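Local structure of GCN5-related N-acetyltransferase (Exiguobacterium sibiricum 255-15, 3GY9) at residues A[27-32]-A[81-86]; A[50-55]-A[65-70]; A[13-18]-A[59-64]. The protein binds coenzyme A in a GNAT fold and probably transfers an acyl group from it to an acceptor that is not known. All blocks are in the same frame, centred on the assembly; numbering follows the deposited sequence.

Strand 61-69 ties the contacts together: contact 2 pairs its second half with strand 50-55, contact 3 covers its beginning with the loop 13-18, and its other neighbour, strand 76-84, supplies the sheet side of contact 1. Contact 2 is the most central and wholly buried, and backbone hydrogen bonds dominate it. Contact 3 lies farther out, with a buried apolar interior and a polar border where a sulfate joins side chains and a water joins backbone groups. Contact 1, partly buried, stands at the coenzyme A site and mixes apolar packing with a tyrosine-carboxylate bond. Direct links include M51 of contact 2 packing on H81 of contact 1, and V53 on W17 of contact 3.

Contact 1 (A[27-32]-A[81-86]); sequences EGFQLV and HVYVLP. With COA (coenzyme A), chain B; SO4 (sulfate ion), chain D; SO4 (sulfate ion), chain E.
Y83 has CG anti to its backbone N (chi1 -177°), and E27 has CG anti to its carbonyl carbon with an extended chain beyond, which carries its carboxylate to the tyrosine hydroxyl. Y83 OH donates to E27 OE1 over 2.7 Å, approaching from above the carboxylate plane, while OE1 itself sits at the edge of the tyrosine ring, near its plane; the two flat groups are 83° apart. The same oxygen forms a salt bridge with R89, a residue of the coenzyme A pocket. Apolar groups pack against the tyrosine from CB to the ring: F29 CD2 is 3.8 Å from Y83 CE1, the L31 side chain crosses the tyrosine at about a right angle, CD2 4.1 Å from Y83 CD1, and V32 CG2 lies 3.9 Å from Y83 CB. A phenylalanine in place of Y83 would probably keep this packing but leave E27 OE1 without its hydroxyl donor, held on that oxygen by R89. G28 has the positive phi of a Schellman motif closing helix 18-26, where a side chain would jam against the preceding carbonyl. On the strand, V84 N donates to O9P of coenzyme A (3.0 Å), and F29 CZ comes within 4.1 Å of its C6P. Tyrosine thus serves both as an apolar plate and as a donor, linking the pantetheine-binding strand of this GNAT fold to a carboxylate that also meets R89 beside the cofactor.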
loop_
_atom_site.group_PDB
_atom_site.type_symbol
_atom_site.label_atom_id
_atom_site.label_comp_id
_atom_site.label_asym_id
_atom_site.label_seq_id
_atom_site.Cartn_x
_atom_site.Cartn_y
_atom_site.Cartn_z
ATOM N N GLU A 27 -10.107 -13.048 7.171
ATOM C CA GLU A 27 -11.047 -12.000 6.794
ATOM C C GLU A 27 -11.563 -12.097 5.364
ATOM O O GLU A 27 -12.417 -11.313 4.965
ATOM C CB GLU A 27 -10.383 -10.641 6.973
ATOM C CG GLU A 27 -10.216 -10.247 8.397
ATOM C CD GLU A 27 -9.770 -8.827 8.525
ATOM O OE1 GLU A 27 -8.798 -8.495 7.828
ATOM O OE2 GLU A 27 -10.395 -8.070 9.304
ATOM N N GLY A 28 -11.020 -13.029 4.589
ATOM C CA GLY A 28 -11.442 -13.239 3.209
ATOM C C GLY A 28 -10.612 -12.480 2.190
ATOM O O GLY A 28 -10.985 -12.416 1.032
ATOM N N PHE A 29 -9.476 -11.926 2.598
ATOM C CA PHE A 29 -8.631 -11.127 1.708
ATOM C C PHE A 29 -7.517 -12.006 1.153
ATOM O O PHE A 29 -6.869 -12.741 1.905
ATOM C CB PHE A 29 -7.980 -9.953 2.456
ATOM C CG PHE A 29 -8.932 -8.866 2.862
ATOM C CD1 PHE A 29 -9.587 -8.102 1.911
ATOM C CD2 PHE A 29 -9.145 -8.575 4.204
ATOM C CE1 PHE A 29 -10.463 -7.077 2.294
ATOM C CE2 PHE A 29 -9.994 -7.565 4.591
ATOM C CZ PHE A 29 -10.670 -6.814 3.636
ATOM N N GLN A 30 -7.279 -11.916 -0.153
ATOM C CA GLN A 30 -6.183 -12.622 -0.804
ATOM C C GLN A 30 -4.994 -11.717 -1.050
ATOM O O GLN A 30 -3.967 -12.180 -1.554
ATOM C CB GLN A 30 -6.617 -13.180 -2.163
ATOM C CG GLN A 30 -7.747 -14.187 -2.104
ATOM C CD GLN A 30 -8.407 -14.422 -3.468
ATOM O OE1 GLN A 30 -7.844 -14.086 -4.519
ATOM N NE2 GLN A 30 -9.612 -14.992 -3.451
ATOM N N LEU A 31 -5.094 -10.430 -0.739
ATOM C CA LEU A 31 -4.052 -9.504 -1.211
ATOM C C LEU A 31 -2.655 -9.725 -0.633
ATOM O O LEU A 31 -1.674 -9.430 -1.323
ATOM C CB LEU A 31 -4.477 -8.048 -1.062
ATOM C CG LEU A 31 -4.332 -7.396 0.314
ATOM C CD1 LEU A 31 -4.816 -5.960 0.196
ATOM C CD2 LEU A 31 -5.134 -8.083 1.352
ATOM N N VAL A 32 -2.532 -10.221 0.600
ATOM C CA VAL A 32 -1.207 -10.495 1.156
ATOM C C VAL A 32 -0.662 -11.794 0.551
ATOM O O VAL A 32 0.506 -11.863 0.137
ATOM C CB VAL A 32 -1.220 -10.594 2.697
ATOM C CG1 VAL A 32 0.176 -10.884 3.229
ATOM C CG2 VAL A 32 -1.759 -9.313 3.301
ATOM N N HIS A 81 -1.683 -3.920 -2.304
ATOM C CA HIS A 81 -1.452 -4.846 -1.197
ATOM C C HIS A 81 -1.412 -4.188 0.163
ATOM O O HIS A 81 -0.665 -4.606 1.038
ATOM C CB HIS A 81 -0.177 -5.675 -1.415
ATOM C CG HIS A 81 -0.080 -6.312 -2.768
ATOM N ND1 HIS A 81 -1.044 -7.157 -3.271
ATOM C CD2 HIS A 81 0.881 -6.229 -3.721
ATOM C CE1 HIS A 81 -0.667 -7.583 -4.467
ATOM N NE2 HIS A 81 0.487 -7.010 -4.770
ATOM N N VAL A 82 -2.224 -3.164 0.377
ATOM C CA VAL A 82 -2.250 -2.471 1.656
ATOM C C VAL A 82 -3.124 -3.236 2.630
ATOM O O VAL A 82 -4.294 -3.474 2.368
ATOM C CB VAL A 82 -2.829 -1.050 1.492
ATOM C CG1 VAL A 82 -3.079 -0.420 2.858
ATOM C CG2 VAL A 82 -1.891 -0.204 0.648
ATOM N N TYR A 83 -2.537 -3.628 3.751
ATOM C CA TYR A 83 -3.255 -4.414 4.768
ATOM C C TYR A 83 -2.633 -4.156 6.133
ATOM O O TYR A 83 -1.409 -4.208 6.273
ATOM C CB TYR A 83 -3.164 -5.914 4.454
ATOM C CG TYR A 83 -3.943 -6.750 5.429
ATOM C CD1 TYR A 83 -5.319 -6.899 5.305
ATOM C CD2 TYR A 83 -3.306 -7.379 6.482
ATOM C CE1 TYR A 83 -6.043 -7.661 6.214
ATOM C CE2 TYR A 83 -4.035 -8.138 7.403
ATOM C CZ TYR A 83 -5.390 -8.267 7.267
ATOM O OH TYR A 83 -6.126 -9.019 8.165
ATOM N N VAL A 84 -3.473 -3.872 7.128
ATOM C CA VAL A 84 -3.027 -3.697 8.514
ATOM C C VAL A 84 -3.673 -4.803 9.335
ATOM O O VAL A 84 -4.868 -5.064 9.189
ATOM C CB VAL A 84 -3.482 -2.335 9.083
ATOM C CG1 VAL A 84 -3.049 -2.163 10.544
ATOM C CG2 VAL A 84 -2.912 -1.218 8.231
ATOM N N LEU A 85 -2.880 -5.461 10.186
ATOM C CA LEU A 85 -3.412 -6.508 11.076
ATOM C C LEU A 85 -4.578 -5.958 11.868
ATOM O O LEU A 85 -4.518 -4.828 12.364
ATOM C CB LEU A 85 -2.357 -7.014 12.070
ATOM C CG LEU A 85 -1.267 -7.977 11.603
ATOM C CD1 LEU A 85 -0.347 -8.255 12.778
ATOM C CD2 LEU A 85 -1.855 -9.281 11.057
ATOM N N PRO A 86 -5.668 -6.748 11.984
ATOM C CA PRO A 86 -6.844 -6.247 12.690
ATOM C C PRO A 86 -6.557 -5.604 14.052
ATOM O O PRO A 86 -7.057 -4.513 14.338
ATOM C CB PRO A 86 -7.729 -7.494 12.827
ATOM C CG PRO A 86 -7.390 -8.293 11.626
ATOM C CD PRO A 86 -5.917 -8.107 11.437
HETATM N N1A COA B . -11.070 -0.518 9.607
HETATM C C2A COA B . -11.209 0.237 8.458
HETATM N N3A COA B . -10.885 1.580 8.452
HETATM C C4A COA B . -10.421 2.156 9.589
HETATM C C5A COA B . -10.274 1.416 10.759
HETATM C C6A COA B . -10.603 0.064 10.764
HETATM N N6A COA B . -10.576 -0.643 11.885
HETATM N N7A COA B . -9.802 2.257 11.714
HETATM C C8A COA B . -9.650 3.489 11.182
HETATM N N9A COA B . -10.042 3.434 9.866
HETATM C C1B COA B . -10.090 4.537 8.903
HETATM C C2B COA B . -10.735 5.782 9.494
HETATM O O2B COA B . -11.472 6.454 8.491
HETATM C C3B COA B . -9.557 6.613 9.928
HETATM O O3B COA B . -9.807 7.997 9.940
HETATM P P3B COA B . -9.882 8.729 11.370
HETATM O O7A COA B . -10.132 10.205 11.170
HETATM O O8A COA B . -11.001 8.081 12.145
HETATM O O9A COA B . -8.587 8.541 12.124
HETATM C C4B COA B . -8.539 6.261 8.867
HETATM O O4B COA B . -8.767 4.899 8.557
HETATM C C5B COA B . -7.094 6.503 9.309
HETATM O O5B COA B . -6.824 5.765 10.472
HETATM P P1A COA B . -5.512 4.825 10.639
HETATM O O1A COA B . -4.284 5.487 10.097
HETATM O O2A COA B . -5.478 4.480 12.091
HETATM O O3A COA B . -5.980 3.568 9.773
HETATM P P2A COA B . -5.511 2.044 9.906
HETATM O O4A COA B . -4.108 1.904 10.469
HETATM O O5A COA B . -6.587 1.261 10.566
HETATM O O6A COA B . -5.445 1.665 8.349
HETATM C CBP COA B . -6.795 0.429 6.752
HETATM C CCP COA B . -6.603 1.740 7.519
HETATM C CDP COA B . -5.621 0.238 5.796
HETATM C CEP COA B . -8.101 0.554 5.940
HETATM C CAP COA B . -6.857 -0.750 7.743
HETATM O OAP COA B . -7.841 -0.488 8.720
HETATM C C9P COA B . -7.191 -2.034 7.036
HETATM O O9P COA B . -6.199 -2.806 6.415
HETATM N N8P COA B . -8.480 -2.356 7.042
HETATM C C7P COA B . -8.978 -3.573 6.412
HETATM C C6P COA B . -10.356 -3.351 5.785
HETATM C C5P COA B . -11.393 -3.103 6.858
HETATM O O5P COA B . -11.043 -2.788 8.008
HETATM N N4P COA B . -12.667 -3.247 6.498
HETATM C C3P COA B . -13.755 -2.765 7.321
HETATM C C2P COA B . -13.927 -3.586 8.599
HETATM S S1P COA B . -14.149 -5.363 8.337
HETATM S S SO4 D . -8.468 -9.498 -1.970
HETATM O O1 SO4 D . -9.579 -10.405 -1.678
HETATM O O2 SO4 D . -7.854 -9.016 -0.736
HETATM O O3 SO4 D . -8.949 -8.369 -2.764
HETATM O O4 SO4 D . -7.479 -10.244 -2.742
HETATM S S SO4 E . -4.118 -4.769 -5.180
HETATM O O1 SO4 E . -3.970 -4.732 -3.723
HETATM O O2 SO4 E . -3.937 -6.124 -5.688
HETATM O O3 SO4 E . -3.155 -3.873 -5.800
HETATM O O4 SO4 E . -5.456 -4.290 -5.553
#

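Contact 2 (A[50-55]-A[65-70])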
loop_
_atom_site.group_PDB
_atom_site.type_symbol
_atom_site.label_atom_id
_atom_site.label_comp_id
_atom_site.label_asym_id
_atom_site.label_seq_id
_atom_site.Cartn_x
_atom_site.Cartn_y
_atom_site.Cartn_z
ATOM N N ALA A 50 7.912 -0.181 -5.037
ATOM C CA ALA A 50 8.427 -0.471 -3.702
ATOM C C ALA A 50 7.351 -1.170 -2.898
ATOM O O ALA A 50 6.148 -0.962 -3.124
ATOM C CB ALA A 50 8.820 0.800 -3.009
HETATM N N MSE A 51 7.788 -1.965 -1.916
HETATM C CA MSE A 51 6.894 -2.574 -0.951
HETATM C C MSE A 51 7.407 -2.197 0.416
HETATM O O MSE A 51 8.628 -2.252 0.664
HETATM C CB MSE A 51 6.891 -4.085 -1.083
HETATM C CG MSE A 51 5.989 -4.829 -0.125
HETATM SE SE MSE A 51 4.108 -4.240 -0.106
HETATM C CE MSE A 51 3.794 -4.300 -1.978
ATOM N N PHE A 52 6.481 -1.806 1.291
ATOM C CA PHE A 52 6.830 -1.442 2.659
ATOM C C PHE A 52 6.156 -2.338 3.675
ATOM O O PHE A 52 5.096 -2.896 3.420
ATOM C CB PHE A 52 6.434 0.010 2.945
ATOM C CG PHE A 52 7.090 0.984 2.036
ATOM C CD1 PHE A 52 8.395 1.381 2.263
ATOM C CD2 PHE A 52 6.413 1.510 0.947
ATOM C CE1 PHE A 52 9.023 2.273 1.404
ATOM C CE2 PHE A 52 7.045 2.414 0.080
ATOM C CZ PHE A 52 8.349 2.795 0.323
ATOM N N VAL A 53 6.793 -2.450 4.842
ATOM C CA VAL A 53 6.171 -3.055 6.009
ATOM C C VAL A 53 6.250 -2.101 7.186
ATOM O O VAL A 53 7.219 -1.327 7.298
ATOM C CB VAL A 53 6.831 -4.400 6.442
ATOM C CG1 VAL A 53 6.401 -5.498 5.507
ATOM C CG2 VAL A 53 8.336 -4.276 6.541
ATOM N N ALA A 54 5.242 -2.188 8.057
ATOM C CA ALA A 54 5.251 -1.472 9.332
ATOM C C ALA A 54 5.666 -2.487 10.385
ATOM O O ALA A 54 5.062 -3.547 10.488
ATOM C CB ALA A 54 3.897 -0.927 9.647
ATOM N N LEU A 55 6.716 -2.155 11.124
ATOM C CA LEU A 55 7.238 -2.999 12.172
ATOM C C LEU A 55 6.947 -2.404 13.527
ATOM O O LEU A 55 7.175 -1.209 13.763
ATOM C CB LEU A 55 8.739 -3.160 12.033
ATOM C CG LEU A 55 9.212 -3.845 10.762
ATOM C CD1 LEU A 55 10.709 -3.909 10.787
ATOM C CD2 LEU A 55 8.652 -5.247 10.607
ATOM N N GLY A 65 2.288 -2.646 2.472
ATOM C CA GLY A 65 1.675 -1.881 1.381
ATOM C C GLY A 65 2.737 -1.243 0.525
ATOM O O GLY A 65 3.795 -0.875 1.008
ATOM N N GLY A 66 2.428 -1.072 -0.753
ATOM C CA GLY A 66 3.416 -0.531 -1.648
ATOM C C GLY A 66 2.804 -0.009 -2.904
ATOM O O GLY A 66 1.620 0.298 -2.952
ATOM N N TYR A 67 3.639 0.108 -3.926
ATOM C CA TYR A 67 3.198 0.641 -5.211
ATOM C C TYR A 67 4.049 0.091 -6.339
ATOM O O TYR A 67 5.176 -0.373 -6.139
ATOM C CB TYR A 67 3.261 2.181 -5.207
ATOM C CG TYR A 67 4.664 2.711 -5.198
ATOM C CD1 TYR A 67 5.345 2.937 -3.997
ATOM C CD2 TYR A 67 5.333 2.980 -6.388
ATOM C CE1 TYR A 67 6.658 3.412 -3.992
ATOM C CE2 TYR A 67 6.655 3.442 -6.390
ATOM C CZ TYR A 67 7.308 3.657 -5.180
ATOM O OH TYR A 67 8.623 4.118 -5.212
HETATM N N MSE A 68 3.478 0.129 -7.533
HETATM C CA MSE A 68 4.182 -0.219 -8.747
HETATM C C MSE A 68 3.455 0.400 -9.939
HETATM O O MSE A 68 2.465 1.101 -9.779
HETATM C CB MSE A 68 4.309 -1.742 -8.881
HETATM C CG MSE A 68 2.995 -2.478 -9.013
HETATM SE SE MSE A 68 3.205 -4.392 -9.295
HETATM C CE MSE A 68 3.680 -4.314 -11.151
ATOM N N LYS A 69 3.967 0.165 -11.139
ATOM C CA LYS A 69 3.358 0.731 -12.311
ATOM C C LYS A 69 1.964 0.158 -12.538
ATOM O O LYS A 69 1.756 -1.046 -12.411
ATOM C CB LYS A 69 4.247 0.454 -13.527
ATOM C CG LYS A 69 3.783 1.185 -14.762
ATOM C CD LYS A 69 4.631 0.859 -15.983
ATOM C CE LYS A 69 3.994 1.412 -17.255
ATOM N NZ LYS A 69 2.612 0.864 -17.481
ATOM N N GLN A 70 1.012 1.026 -12.890
ATOM C CA GLN A 70 -0.319 0.589 -13.314
ATOM C C GLN A 70 -0.234 0.155 -14.752
ATOM O O GLN A 70 0.160 0.920 -15.604
ATOM C CB GLN A 70 -1.335 1.717 -13.167
ATOM C CG GLN A 70 -2.708 1.429 -13.799
ATOM C CD GLN A 70 -3.430 0.282 -13.142
ATOM O OE1 GLN A 70 -3.540 0.207 -11.928
ATOM N NE2 GLN A 70 -3.936 -0.635 -13.954
#
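A50 and Y67 form a hydrogen-bonded antiparallel pair, A50 N reaching Y67 O at 3.0 Å and Y67 N reaching A50 O at 2.8 Å. Two further bonds join F52 and G65, F52 N to G65 O (2.9 Å) and G65 N to F52 O (3.0 Å). Between them M51 faces G66 as a non-hydrogen-bonded pair. Glycine is needed there, because a CB at G66 would clash with A50 O and with CE of M51, which is present as selenomethionine. That chain bends after CG (chi2 53°) and lays SE 3.4 Å from G65 C. On the other face of the sheet the Y67 ring folds back, CG lying between backbone N and carbonyl carbon (chi1 70°), and covers A50: A50 N stands over the ring centre, and A50 CB is 3.5 Å from Y67 CE1. Alanine suits a position roofed so closely. Farther out, Y67 OH is hydrogen-bonded to E104 of helix 93-105. F52 packs on L97 and K100 of that helix, M51 meets F44 and H81 on the opposite face, and strand 5-8 borders this antiparallel hairpin of the central GNAT sheet, made of strands 50-55 and 61-69.

Contact 3 (A[13-18]-A[59-64]); sequences DGYNWL and NQVLAC. With SO4 (sulfate ion), chain C.
W17 and V61 have their CA atoms 7.2 Å apart where the loop between strand 5-8 and helix 18-26 passes over the start of strand 61-69, and the packing between them is by side chains. This is the way a GNAT fold lays its first helical connection on the central sheet. A beta bulge at L62 and A63, opposite A54 of the neighbouring strand, turns V61 and C64 to the same side, toward the loop.

V61 has the largest share of the contact, and its two methyls divide the work. CG2 lies 4.1 Å from Y15 CB, with the tyrosine ring obliquely beside it; CG1, anti to the backbone N (chi1 172°), faces W17 CZ3 at 4.3 Å. A branched residue suits this place, since it can touch two aromatic neighbours at once. The first bond of the W17 side chain leads away from the strand, yet the indole is long enough for its far end to come back: CZ3 is 4.1 Å from C64 CB, which sits at the ring edge. Y15 CB covers one face of the indole, offset toward its rim. The polar ends are met elsewhere, Y15 OH by E7 and W17 NE1 by the carbonyl of F12.

N16 works on the outer border. Its OD1 accepts from L18 N (3.0 Å, N-H...O angle 154°), a capping bond as helix 18-26 begins, while its ND2 donates to a sulfate that Q60 NE2 also grips. That ion probably comes from the crystallisation liquor. One water completes the bridge, donating to sulfate O3 and to N16 O (2.9 Å) and accepting from V61 N at 3.0 Å.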
loop_
_atom_site.group_PDB
_atom_site.type_symbol
_atom_site.label_atom_id
_atom_site.label_comp_id
_atom_site.label_asym_id
_atom_site.label_seq_id
_atom_site.Cartn_x
_atom_site.Cartn_y
_atom_site.Cartn_z
ATOM N N ASP A 13 12.298 -12.617 2.416
ATOM C CA ASP A 13 12.503 -13.813 3.209
ATOM C C ASP A 13 13.034 -13.525 4.630
ATOM O O ASP A 13 13.305 -14.447 5.397
ATOM C CB ASP A 13 13.398 -14.782 2.438
ATOM C CG ASP A 13 12.808 -15.166 1.089
ATOM O OD1 ASP A 13 11.661 -15.646 1.080
ATOM O OD2 ASP A 13 13.461 -14.950 0.039
ATOM N N GLY A 14 13.150 -12.247 4.983
ATOM C CA GLY A 14 13.670 -11.867 6.284
ATOM C C GLY A 14 12.605 -11.459 7.290
ATOM O O GLY A 14 12.948 -10.925 8.343
ATOM N N TYR A 15 11.334 -11.703 6.984
ATOM C CA TYR A 15 10.219 -11.330 7.873
ATOM C C TYR A 15 9.355 -12.525 8.121
ATOM O O TYR A 15 9.224 -13.400 7.248
ATOM C CB TYR A 15 9.328 -10.267 7.231
ATOM C CG TYR A 15 10.048 -9.015 6.831
ATOM C CD1 TYR A 15 10.253 -7.978 7.740
ATOM C CD2 TYR A 15 10.567 -8.879 5.543
ATOM C CE1 TYR A 15 10.934 -6.814 7.359
ATOM C CE2 TYR A 15 11.243 -7.735 5.162
ATOM C CZ TYR A 15 11.421 -6.719 6.063
ATOM O OH TYR A 15 12.102 -5.608 5.651
ATOM N N ASN A 16 8.718 -12.572 9.290
ATOM C CA ASN A 16 7.683 -13.580 9.511
ATOM C C ASN A 16 6.356 -13.055 9.010
ATOM O O ASN A 16 5.724 -12.226 9.669
ATOM C CB ASN A 16 7.574 -13.942 10.984
ATOM C CG ASN A 16 6.565 -15.065 11.242
ATOM O OD1 ASN A 16 5.998 -15.615 10.283
ATOM N ND2 ASN A 16 6.350 -15.424 12.520
ATOM N N TRP A 17 5.934 -13.555 7.857
ATOM C CA TRP A 17 4.684 -13.127 7.229
ATOM C C TRP A 17 3.472 -13.933 7.656
ATOM O O TRP A 17 2.348 -13.613 7.259
ATOM C CB TRP A 17 4.782 -13.268 5.704
ATOM C CG TRP A 17 5.797 -12.390 5.081
ATOM C CD1 TRP A 17 7.041 -12.751 4.671
ATOM C CD2 TRP A 17 5.661 -10.994 4.796
ATOM N NE1 TRP A 17 7.691 -11.661 4.139
ATOM C CE2 TRP A 17 6.868 -10.567 4.213
ATOM C CE3 TRP A 17 4.640 -10.062 4.980
ATOM C CZ2 TRP A 17 7.070 -9.251 3.797
ATOM C CZ3 TRP A 17 4.850 -8.746 4.566
ATOM C CH2 TRP A 17 6.054 -8.361 3.990
ATOM N N LEU A 18 3.676 -15.011 8.406
ATOM C CA LEU A 18 2.561 -15.914 8.718
ATOM C C LEU A 18 1.388 -15.226 9.422
ATOM O O LEU A 18 0.237 -15.495 9.079
ATOM C CB LEU A 18 3.012 -17.147 9.476
ATOM C CG LEU A 18 3.707 -18.154 8.584
ATOM C CD1 LEU A 18 4.134 -19.334 9.429
ATOM C CD2 LEU A 18 2.805 -18.614 7.417
ATOM N N ASN A 59 9.629 -5.644 16.594
ATOM C CA ASN A 59 9.955 -6.079 15.235
ATOM C C ASN A 59 9.054 -7.139 14.649
ATOM O O ASN A 59 9.459 -8.002 13.852
ATOM C CB ASN A 59 11.426 -6.433 15.125
ATOM C CG ASN A 59 12.312 -5.198 15.202
ATOM O OD1 ASN A 59 11.930 -4.098 14.784
ATOM N ND2 ASN A 59 13.495 -5.379 15.722
ATOM N N GLN A 60 7.774 -6.998 14.968
ATOM C CA GLN A 60 6.750 -7.825 14.352
ATOM C C GLN A 60 6.084 -7.026 13.239
ATOM O O GLN A 60 5.924 -5.806 13.353
ATOM C CB GLN A 60 5.726 -8.257 15.386
ATOM C CG GLN A 60 6.315 -9.136 16.440
ATOM C CD GLN A 60 5.319 -9.728 17.386
ATOM O OE1 GLN A 60 4.499 -9.018 17.965
ATOM N NE2 GLN A 60 5.434 -11.024 17.625
ATOM N N VAL A 61 5.727 -7.710 12.160
ATOM C CA VAL A 61 5.091 -7.063 11.007
ATOM C C VAL A 61 3.638 -6.760 11.364
ATOM O O VAL A 61 2.861 -7.682 11.680
ATOM C CB VAL A 61 5.094 -7.981 9.759
ATOM C CG1 VAL A 61 4.246 -7.368 8.637
ATOM C CG2 VAL A 61 6.497 -8.232 9.295
ATOM N N LEU A 62 3.263 -5.479 11.323
ATOM C CA LEU A 62 1.878 -5.095 11.619
ATOM C C LEU A 62 1.060 -4.708 10.373
ATOM O O LEU A 62 -0.170 -4.641 10.448
ATOM C CB LEU A 62 1.844 -3.930 12.599
ATOM C CG LEU A 62 2.527 -4.113 13.959
ATOM C CD1 LEU A 62 2.379 -2.875 14.776
ATOM C CD2 LEU A 62 1.983 -5.317 14.700
ATOM N N ALA A 63 1.751 -4.455 9.259
ATOM C CA ALA A 63 1.108 -4.003 8.028
ATOM C C ALA A 63 2.068 -4.097 6.871
ATOM O O ALA A 63 3.286 -4.143 7.051
ATOM C CB ALA A 63 0.656 -2.575 8.164
ATOM N N CYS A 64 1.491 -4.126 5.675
ATOM C CA CYS A 64 2.280 -4.006 4.469
ATOM C C CYS A 64 1.547 -3.120 3.477
ATOM O O CYS A 64 0.346 -2.914 3.610
ATOM C CB CYS A 64 2.538 -5.398 3.853
ATOM S SG CYS A 64 1.073 -6.312 3.366
HETATM S S SO4 C . 7.588 -12.681 14.873
HETATM O O1 SO4 C . 7.419 -12.655 16.320
HETATM O O2 SO4 C . 8.546 -11.657 14.481
HETATM O O3 SO4 C . 6.304 -12.407 14.241
HETATM O O4 SO4 C . 8.079 -13.986 14.443
HETATM O O HOH W 1 5.849 -10.751 12.175
#